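PDB 1ID2: amicyanin from Paracoccus versutus, which is a type 1 blue copper protein that probably carries single electrons by cycling its one bound copper between the oxidised and reduced states. Local coordinates for residues A[22-27]-A[34-39]; A[42-47]-A[101-106]; A[66-71]-A[79-84]. All blocks are in the same frame, centred on the assembly; numbering follows the deposited sequence.

Contact 1 (A[22-27]-A[34-39]); sequences VVVGIE and PEVTIK
The two sheets of the cupredoxin beta-sandwich meet here along one flank, where Val-22 and Val-24 of strand 22-27 face Ile-38 and Val-36 of strand 35-38. The strands belong to different sheets and run in opposite directions, linked by a short connection that includes strand 30-31. Two residue pairs span the gap, Val-22 with Ile-38 and Val-24 with Val-36, and the CA atoms of Val-24 and Val-36 stand 8.1 Å apart. Each pair touches through methyl groups. Val-22 CG2 lies 4.1 Å from Ile-38 CG2, the two side chains crossing at a slant. CG1 of Ile-38 is held between its own backbone N and carbonyl carbon (chi1 55°), which leaves the CG2 branch to face Val-22. Further along, Val-24 CG2 comes to 4.2 Å from Val-36 CG1; the latter methyl also stands between the N and carbonyl carbon of its residue (chi1 59°). Val-24 and Ile-38 are buried and both lean on Val-44 of strand 43-48. Val-22 is partly exposed, and so is Val-36, in keeping with the position of strand 35-38 at an edge of its sheet. The backbone of 22-27 is engaged within its own sheet, bonding to Tyr-45 and Val-47 on one neighbour and, through Gly-25, to Leu-32. Ile-26, beyond the touching residues, packs on the copper ligands His-54 and Met-99, and the Val-24 side chain is about 11 Å from the copper. With saturated carbon on both sides, the contact depends on dispersion and the exclusion of water, while the hydrogen bonds of strand 22-27 run to its neighbours in its own sheet.

Contact 2 (A[42-47]-A[101-106]); sequences ETVYWV and GKVIVE
Val-103 divides at CB into two methyls, and each finds a different partner on strand 43-48. With CG1 anti to the backbone N (chi1 -172°), that branch extends to Val-44 CG2 at 4.1 Å, the two valines meeting tip to tip. The other branch, CG2, arrives at the edge of the Trp-46 indole, close to the ring plane, and lies 4.1 Å from Trp-46 CZ2 on the benzene half. The two branches thus span neighbouring inward-facing positions of one strand. This is the interior of the Greek-key beta-sandwich, where Val-44, Trp-46 and Val-103 are all buried: strand 43-48 sits in the five-stranded sheet between 22-27 and 77-83, and strand 100-105 is the middle strand of the opposing sheet. Val-44 does double duty, because its CG1 rests over one face of the Trp-46 ring, 4.0 Å above the plane and displaced toward the rim. A second aromatic, Tyr-91, meets the indole edge-to-face, and Trp-46 NE1 gives its N-H to a partner beyond the two strands. The Trp-46 side chain, about 10 Å from the copper, also packs on Val-24 and Val-56.

Contact 3 (A[66-71]-A[79-84]); sequences DAFRGE and YAITFN
The Phe-68 ring receives the Tyr-79 hydroxyl at its edge, in the plane of the ring, with Tyr-79 OH 3.4 Å from Phe-68 CZ. Ile-81 CD1 approaches the same phenyl obliquely, 4.4 Å from Phe-68 CE1. The Tyr-79 ring in turn is met at a slant by the backbone of Gly-70 and Glu-71. Because Gly-70 carries no side chain, its CA can sit 3.4 Å from Tyr-79 OH. Phe-68 and Tyr-79 come from opposite directions, and CG anti to the backbone N in each (chi1 -176° and -168°) extends the two rings toward one another, bringing the hydroxyl to the phenyl edge. A water completes the polar side of the contact: it accepts from Glu-71 N at 3.2 Å and is hydrogen-bonded to Tyr-79 OH at 2.5 Å, tying the phenol to the facing backbone. Gly-70 O accepts a hydrogen bond from Asn-55 ND2, next in sequence to the copper ligand His-54, and the Gly-70 backbone pairs with Val-56. Val-6 of strand 4-13 packs on both Phe-68 and Tyr-79. Aromatic, aliphatic and backbone groups thus mix where the small antiparallel pair of strands 57-58 and 68-69 packs against strand 77-83 of the cupredoxin sandwich, with Tyr-79 and Ile-81 buried.

All three contacts draw on the five-stranded sheet, through its adjacent strands 22-27, 43-48 and 77-83. Contacts 1 and 2 reach from it to neighbouring strands of the three-stranded sheet, their centres 5 Å apart; contact 3 instead reaches the two-stranded sheet. Contact 2 is wholly buried, contact 3 is buried too, and contact 1, on the sandwich's flank, is only partly so. Chemistry follows position: aliphatic at the flank, aliphatic and indole in the middle, aromatic rings against isoleucine and backbone, with a bridging water, at contact 3. Backbone bonding joins them, as between Val-24 N and Tyr-45 O or Trp-46 O and Tyr-79 N. Along the chain, contact 3 nests inside the loop closed by contact 2.

Contact 1 (A[22-27]-A[34-39])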
loop_
_atom_site.group_PDB
_atom_site.type_symbol
_atom_site.label_atom_id
_atom_site.label_comp_id
_atom_site.label_asym_id
_atom_site.label_seq_id
_atom_site.Cartn_x
_atom_site.Cartn_y
_atom_site.Cartn_z
ATOM N N VAL A 22 -6.862 -3.468 -8.260
ATOM C CA VAL A 22 -5.577 -2.908 -8.675
ATOM C C VAL A 22 -4.532 -3.360 -7.685
ATOM O O VAL A 22 -4.768 -3.298 -6.480
ATOM C CB VAL A 22 -5.568 -1.374 -8.730
ATOM C CG1 VAL A 22 -6.419 -0.915 -9.874
ATOM C CG2 VAL A 22 -6.049 -0.793 -7.435
ATOM N N VAL A 23 -3.524 -4.059 -8.197
ATOM C CA VAL A 23 -2.552 -4.731 -7.352
ATOM C C VAL A 23 -1.168 -4.163 -7.665
ATOM O O VAL A 23 -0.812 -3.980 -8.830
ATOM C CB VAL A 23 -2.573 -6.288 -7.579
ATOM C CG1 VAL A 23 -1.552 -6.975 -6.672
ATOM C CG2 VAL A 23 -3.937 -6.839 -7.276
ATOM N N VAL A 24 -0.458 -3.736 -6.625
ATOM C CA VAL A 24 0.910 -3.330 -6.795
ATOM C C VAL A 24 1.750 -4.467 -6.262
ATOM O O VAL A 24 1.637 -4.836 -5.093
ATOM C CB VAL A 24 1.231 -2.019 -6.044
ATOM C CG1 VAL A 24 2.744 -1.745 -6.091
ATOM C CG2 VAL A 24 0.471 -0.852 -6.690
ATOM N N GLY A 25 2.516 -5.084 -7.161
ATOM C CA GLY A 25 3.396 -6.173 -6.775
ATOM C C GLY A 25 4.708 -5.687 -6.211
ATOM O O GLY A 25 5.148 -4.562 -6.489
ATOM N N ILE A 26 5.300 -6.512 -5.360
ATOM C CA ILE A 26 6.584 -6.192 -4.769
ATOM C C ILE A 26 7.588 -7.307 -5.061
ATOM O O ILE A 26 7.433 -8.427 -4.571
ATOM C CB ILE A 26 6.462 -5.987 -3.230
ATOM C CG1 ILE A 26 5.279 -5.054 -2.899
ATOM C CG2 ILE A 26 7.755 -5.394 -2.701
ATOM C CD1 ILE A 26 4.843 -5.068 -1.436
ATOM N N GLU A 27 8.624 -6.991 -5.839
ATOM C CA GLU A 27 9.659 -7.961 -6.174
ATOM C C GLU A 27 10.975 -7.248 -6.235
ATOM O O GLU A 27 11.056 -6.126 -6.725
ATOM C CB GLU A 27 9.422 -8.605 -7.541
ATOM C CG GLU A 27 8.822 -9.985 -7.534
ATOM C CD GLU A 27 9.707 -11.028 -6.889
ATOM O OE1 GLU A 27 10.641 -11.534 -7.533
ATOM O OE2 GLU A 27 9.370 -11.450 -5.778
ATOM N N PRO A 34 5.244 1.893 -9.573
ATOM C CA PRO A 34 5.690 2.992 -8.695
ATOM C C PRO A 34 4.708 4.170 -8.619
ATOM O O PRO A 34 4.777 5.003 -7.714
ATOM C CB PRO A 34 7.029 3.419 -9.302
ATOM C CG PRO A 34 7.393 2.307 -10.269
ATOM C CD PRO A 34 6.085 1.789 -10.774
ATOM N N GLU A 35 3.775 4.214 -9.560
ATOM C CA GLU A 35 2.787 5.268 -9.595
ATOM C C GLU A 35 1.493 4.670 -10.112
ATOM O O GLU A 35 1.452 4.163 -11.243
ATOM C CB GLU A 35 3.266 6.343 -10.541
ATOM C CG GLU A 35 2.661 7.691 -10.331
ATOM C CD GLU A 35 3.342 8.724 -11.195
ATOM O OE1 GLU A 35 4.519 9.045 -10.901
ATOM O OE2 GLU A 35 2.746 9.123 -12.224
ATOM N N VAL A 36 0.482 4.618 -9.251
ATOM C CA VAL A 36 -0.817 4.053 -9.624
ATOM C C VAL A 36 -1.876 5.128 -9.406
ATOM O O VAL A 36 -1.702 6.005 -8.573
ATOM C CB VAL A 36 -1.151 2.722 -8.810
ATOM C CG1 VAL A 36 -1.179 2.956 -7.338
ATOM C CG2 VAL A 36 -2.476 2.173 -9.228
ATOM N N THR A 37 -2.845 5.211 -10.304
ATOM C CA THR A 37 -3.891 6.206 -10.143
ATOM C C THR A 37 -5.315 5.617 -10.238
ATOM O O THR A 37 -5.570 4.690 -11.013
ATOM C CB THR A 37 -3.630 7.450 -11.080
ATOM O OG1 THR A 37 -4.852 7.990 -11.578
ATOM C CG2 THR A 37 -2.716 7.102 -12.225
ATOM N N ILE A 38 -6.068 5.891 -9.176
ATOM C CA ILE A 38 -7.407 5.354 -8.945
ATOM C C ILE A 38 -8.335 6.540 -8.676
ATOM O O ILE A 38 -7.877 7.672 -8.495
ATOM C CB ILE A 38 -7.442 4.429 -7.691
ATOM C CG1 ILE A 38 -6.910 5.174 -6.452
ATOM C CG2 ILE A 38 -6.630 3.218 -7.940
ATOM C CD1 ILE A 38 -7.075 4.459 -5.132
ATOM N N LYS A 39 -9.615 6.255 -8.489
ATOM C CA LYS A 39 -10.565 7.274 -8.047
ATOM C C LYS A 39 -10.821 7.106 -6.551
ATOM O O LYS A 39 -10.613 6.010 -6.011
ATOM C CB LYS A 39 -11.869 7.139 -8.838
ATOM C CG LYS A 39 -11.752 7.599 -10.282
ATOM C CD LYS A 39 -12.600 6.746 -11.205
ATOM C CE LYS A 39 -11.968 5.378 -11.462
ATOM N NZ LYS A 39 -10.771 5.442 -12.356
#

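Contact 2 (A[42-47]-A[101-106])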
loop_
_atom_site.group_PDB
_atom_site.type_symbol
_atom_site.label_atom_id
_atom_site.label_comp_id
_atom_site.label_asym_id
_atom_site.label_seq_id
_atom_site.Cartn_x
_atom_site.Cartn_y
_atom_site.Cartn_z
ATOM N N GLU A 42 -11.700 3.865 -4.267
ATOM C CA GLU A 42 -11.048 2.602 -4.653
ATOM C C GLU A 42 -9.994 2.110 -3.656
ATOM O O GLU A 42 -9.435 2.886 -2.873
ATOM C CB GLU A 42 -10.413 2.702 -6.040
ATOM C CG GLU A 42 -11.408 2.728 -7.199
ATOM C CD GLU A 42 -10.728 2.611 -8.556
ATOM O OE1 GLU A 42 -10.646 3.623 -9.291
ATOM O OE2 GLU A 42 -10.276 1.496 -8.890
ATOM N N THR A 43 -9.769 0.799 -3.664
ATOM C CA THR A 43 -8.797 0.146 -2.789
ATOM C C THR A 43 -7.607 -0.305 -3.642
ATOM O O THR A 43 -7.784 -0.617 -4.824
ATOM C CB THR A 43 -9.451 -1.088 -2.060
ATOM O OG1 THR A 43 -10.601 -0.654 -1.313
ATOM C CG2 THR A 43 -8.462 -1.763 -1.098
ATOM N N VAL A 44 -6.392 -0.125 -3.119
ATOM C CA VAL A 44 -5.188 -0.642 -3.774
ATOM C C VAL A 44 -4.708 -1.794 -2.922
ATOM O O VAL A 44 -4.688 -1.677 -1.723
ATOM C CB VAL A 44 -4.041 0.394 -3.834
ATOM C CG1 VAL A 44 -2.896 -0.153 -4.650
ATOM C CG2 VAL A 44 -4.525 1.696 -4.427
ATOM N N TYR A 45 -4.301 -2.893 -3.548
ATOM C CA TYR A 45 -3.650 -3.978 -2.831
ATOM C C TYR A 45 -2.188 -4.036 -3.218
ATOM O O TYR A 45 -1.826 -3.709 -4.346
ATOM C CB TYR A 45 -4.306 -5.320 -3.169
ATOM C CG TYR A 45 -5.712 -5.485 -2.623
ATOM C CD1 TYR A 45 -6.794 -4.825 -3.203
ATOM C CD2 TYR A 45 -5.967 -6.351 -1.577
ATOM C CE1 TYR A 45 -8.085 -5.022 -2.740
ATOM C CE2 TYR A 45 -7.259 -6.581 -1.131
ATOM C CZ TYR A 45 -8.307 -5.913 -1.706
ATOM O OH TYR A 45 -9.583 -6.149 -1.247
ATOM N N TRP A 46 -1.348 -4.335 -2.237
ATOM C CA TRP A 46 0.061 -4.606 -2.460
ATOM C C TRP A 46 0.220 -6.074 -2.173
ATOM O O TRP A 46 -0.459 -6.591 -1.301
ATOM C CB TRP A 46 0.930 -3.812 -1.486
ATOM C CG TRP A 46 1.060 -2.375 -1.849
ATOM C CD1 TRP A 46 2.043 -1.806 -2.601
ATOM C CD2 TRP A 46 0.136 -1.323 -1.516
ATOM N NE1 TRP A 46 1.780 -0.474 -2.775
ATOM C CE2 TRP A 46 0.624 -0.155 -2.127
ATOM C CE3 TRP A 46 -1.037 -1.266 -0.755
ATOM C CZ2 TRP A 46 -0.047 1.074 -1.995
ATOM C CZ3 TRP A 46 -1.692 -0.051 -0.631
ATOM C CH2 TRP A 46 -1.194 1.101 -1.244
ATOM N N VAL A 47 1.012 -6.764 -2.986
ATOM C CA VAL A 47 1.280 -8.192 -2.778
ATOM C C VAL A 47 2.790 -8.424 -2.833
ATOM O O VAL A 47 3.464 -8.083 -3.803
ATOM C CB VAL A 47 0.604 -9.081 -3.870
ATOM C CG1 VAL A 47 0.942 -10.546 -3.637
ATOM C CG2 VAL A 47 -0.909 -8.887 -3.859
ATOM N N GLY A 101 6.875 4.637 -3.505
ATOM C CA GLY A 101 5.941 4.654 -4.623
ATOM C C GLY A 101 4.917 5.739 -4.359
ATOM O O GLY A 101 4.953 6.398 -3.300
ATOM N N LYS A 102 3.938 5.857 -5.246
ATOM C CA LYS A 102 2.858 6.782 -4.992
ATOM C C LYS A 102 1.519 6.386 -5.580
ATOM O O LYS A 102 1.442 5.702 -6.615
ATOM C CB LYS A 102 3.251 8.182 -5.449
ATOM C CG LYS A 102 2.996 8.492 -6.889
ATOM C CD LYS A 102 2.460 9.920 -7.015
ATOM C CE LYS A 102 3.565 10.972 -7.083
ATOM N NZ LYS A 102 4.479 11.024 -5.903
ATOM N N VAL A 103 0.469 6.807 -4.884
ATOM C CA VAL A 103 -0.900 6.628 -5.335
ATOM C C VAL A 103 -1.512 7.995 -5.633
ATOM O O VAL A 103 -1.500 8.889 -4.795
ATOM C CB VAL A 103 -1.757 5.882 -4.263
ATOM C CG1 VAL A 103 -3.137 5.518 -4.835
ATOM C CG2 VAL A 103 -1.039 4.614 -3.816
ATOM N N ILE A 104 -2.002 8.145 -6.854
ATOM C CA ILE A 104 -2.715 9.332 -7.269
ATOM C C ILE A 104 -4.198 9.032 -7.255
ATOM O O ILE A 104 -4.660 8.100 -7.917
ATOM C CB ILE A 104 -2.305 9.739 -8.681
ATOM C CG1 ILE A 104 -0.794 9.965 -8.718
ATOM C CG2 ILE A 104 -3.100 10.973 -9.138
ATOM C CD1 ILE A 104 -0.222 9.562 -10.007
ATOM N N VAL A 105 -4.907 9.733 -6.385
ATOM C CA VAL A 105 -6.338 9.569 -6.236
ATOM C C VAL A 105 -7.042 10.776 -6.834
ATOM O O VAL A 105 -6.728 11.924 -6.513
ATOM C CB VAL A 105 -6.734 9.426 -4.753
ATOM C CG1 VAL A 105 -8.170 9.013 -4.654
ATOM C CG2 VAL A 105 -5.878 8.377 -4.077
ATOM N N GLU A 106 -8.040 10.517 -7.653
ATOM C CA GLU A 106 -8.801 11.593 -8.245
ATOM C C GLU A 106 -10.301 11.295 -8.240
ATOM O O GLU A 106 -11.013 11.704 -9.180
ATOM C CB GLU A 106 -8.280 11.842 -9.655
ATOM C CG GLU A 106 -7.715 10.620 -10.324
ATOM C CD GLU A 106 -7.524 10.824 -11.801
ATOM O OE1 GLU A 106 -6.623 11.617 -12.184
ATOM O OE2 GLU A 106 -8.305 10.213 -12.569
ATOM O OXT GLU A 106 -10.771 10.720 -7.239
#

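Contact 3 (A[66-71]-A[79-84])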
loop_
_atom_site.group_PDB
_atom_site.type_symbol
_atom_site.label_atom_id
_atom_site.label_comp_id
_atom_site.label_asym_id
_atom_site.label_seq_id
_atom_site.Cartn_x
_atom_site.Cartn_y
_atom_site.Cartn_z
ATOM N N ASP A 66 -1.043 12.230 11.570
ATOM C CA ASP A 66 -0.028 11.272 12.014
ATOM C C ASP A 66 0.619 10.473 10.884
ATOM O O ASP A 66 0.085 10.389 9.766
ATOM C CB ASP A 66 -0.633 10.272 12.995
ATOM C CG ASP A 66 -1.188 10.926 14.215
ATOM O OD1 ASP A 66 -2.389 10.725 14.501
ATOM O OD2 ASP A 66 -0.420 11.647 14.880
ATOM N N ALA A 67 1.699 9.781 11.247
ATOM C CA ALA A 67 2.332 8.790 10.389
ATOM C C ALA A 67 1.553 7.483 10.438
ATOM O O ALA A 67 0.997 7.118 11.486
ATOM C CB ALA A 67 3.765 8.545 10.839
ATOM N N PHE A 68 1.623 6.738 9.338
ATOM C CA PHE A 68 0.971 5.440 9.210
ATOM C C PHE A 68 1.982 4.373 8.766
ATOM O O PHE A 68 2.668 4.530 7.761
ATOM C CB PHE A 68 -0.194 5.533 8.206
ATOM C CG PHE A 68 -0.991 4.264 8.085
ATOM C CD1 PHE A 68 -0.675 3.326 7.105
ATOM C CD2 PHE A 68 -1.927 3.926 9.054
ATOM C CE1 PHE A 68 -1.257 2.069 7.110
ATOM C CE2 PHE A 68 -2.523 2.661 9.067
ATOM C CZ PHE A 68 -2.183 1.732 8.100
ATOM N N ARG A 69 2.096 3.305 9.546
ATOM C CA ARG A 69 2.977 2.214 9.204
ATOM C C ARG A 69 2.154 0.952 9.067
ATOM O O ARG A 69 1.585 0.493 10.042
ATOM C CB ARG A 69 4.009 2.024 10.301
ATOM C CG ARG A 69 5.249 1.289 9.849
ATOM C CD ARG A 69 5.698 0.260 10.873
ATOM N NE ARG A 69 5.094 -1.046 10.614
ATOM C CZ ARG A 69 5.768 -2.190 10.504
ATOM N NH1 ARG A 69 7.095 -2.218 10.613
ATOM N NH2 ARG A 69 5.100 -3.327 10.367
ATOM N N GLY A 70 2.084 0.397 7.864
ATOM C CA GLY A 70 1.320 -0.820 7.661
ATOM C C GLY A 70 2.078 -1.980 8.271
ATOM O O GLY A 70 3.284 -1.885 8.474
ATOM N N GLU A 71 1.396 -3.084 8.541
ATOM C CA GLU A 71 2.059 -4.290 9.031
ATOM C C GLU A 71 2.877 -4.941 7.917
ATOM O O GLU A 71 2.574 -4.759 6.731
ATOM C CB GLU A 71 1.015 -5.277 9.550
ATOM C CG GLU A 71 0.533 -4.976 10.964
ATOM C CD GLU A 71 -0.344 -6.082 11.541
ATOM O OE1 GLU A 71 0.008 -7.279 11.423
ATOM O OE2 GLU A 71 -1.386 -5.749 12.142
ATOM N N TYR A 79 -1.911 -6.618 1.094
ATOM C CA TYR A 79 -2.338 -5.578 2.025
ATOM C C TYR A 79 -3.143 -4.517 1.287
ATOM O O TYR A 79 -2.835 -4.191 0.139
ATOM C CB TYR A 79 -1.115 -4.961 2.700
ATOM C CG TYR A 79 -1.426 -4.072 3.879
ATOM C CD1 TYR A 79 -1.459 -2.694 3.722
ATOM C CD2 TYR A 79 -1.618 -4.599 5.156
ATOM C CE1 TYR A 79 -1.664 -1.860 4.784
ATOM C CE2 TYR A 79 -1.827 -3.754 6.242
ATOM C CZ TYR A 79 -1.838 -2.381 6.035
ATOM O OH TYR A 79 -1.991 -1.486 7.063
ATOM N N ALA A 80 -4.235 -4.068 1.908
ATOM C CA ALA A 80 -5.203 -3.197 1.248
ATOM C C ALA A 80 -5.369 -1.887 1.986
ATOM O O ALA A 80 -5.443 -1.854 3.217
ATOM C CB ALA A 80 -6.552 -3.888 1.147
ATOM N N ILE A 81 -5.458 -0.818 1.210
ATOM C CA ILE A 81 -5.763 0.498 1.720
ATOM C C ILE A 81 -6.782 1.091 0.768
ATOM O O ILE A 81 -6.579 1.082 -0.465
ATOM C CB ILE A 81 -4.507 1.430 1.772
ATOM C CG1 ILE A 81 -3.442 0.843 2.686
ATOM C CG2 ILE A 81 -4.904 2.796 2.317
ATOM C CD1 ILE A 81 -2.201 1.706 2.836
ATOM N N THR A 82 -7.875 1.596 1.339
ATOM C CA THR A 82 -8.884 2.325 0.591
ATOM C C THR A 82 -8.631 3.829 0.698
ATOM O O THR A 82 -8.536 4.364 1.796
ATOM C CB THR A 82 -10.268 1.984 1.126
ATOM O OG1 THR A 82 -10.476 0.573 0.982
ATOM C CG2 THR A 82 -11.349 2.750 0.379
ATOM N N PHE A 83 -8.557 4.498 -0.451
ATOM C CA PHE A 83 -8.210 5.915 -0.511
ATOM C C PHE A 83 -9.470 6.712 -0.756
ATOM O O PHE A 83 -10.067 6.632 -1.822
ATOM C CB PHE A 83 -7.203 6.190 -1.637
ATOM C CG PHE A 83 -5.808 5.763 -1.309
ATOM C CD1 PHE A 83 -5.388 4.464 -1.555
ATOM C CD2 PHE A 83 -4.928 6.636 -0.695
ATOM C CE1 PHE A 83 -4.114 4.055 -1.178
ATOM C CE2 PHE A 83 -3.648 6.233 -0.322
ATOM C CZ PHE A 83 -3.244 4.949 -0.558
ATOM N N ASN A 84 -9.863 7.494 0.236
ATOM C CA ASN A 84 -11.155 8.152 0.202
ATOM C C ASN A 84 -11.076 9.519 -0.418
ATOM O O ASN A 84 -12.040 9.973 -1.024
ATOM C CB ASN A 84 -11.722 8.263 1.607
ATOM C CG ASN A 84 -11.886 6.925 2.256
ATOM O OD1 ASN A 84 -12.461 6.000 1.675
ATOM N ND2 ASN A 84 -11.342 6.787 3.447
HETATM O O HOH W 1 -1.650 -2.448 9.387
#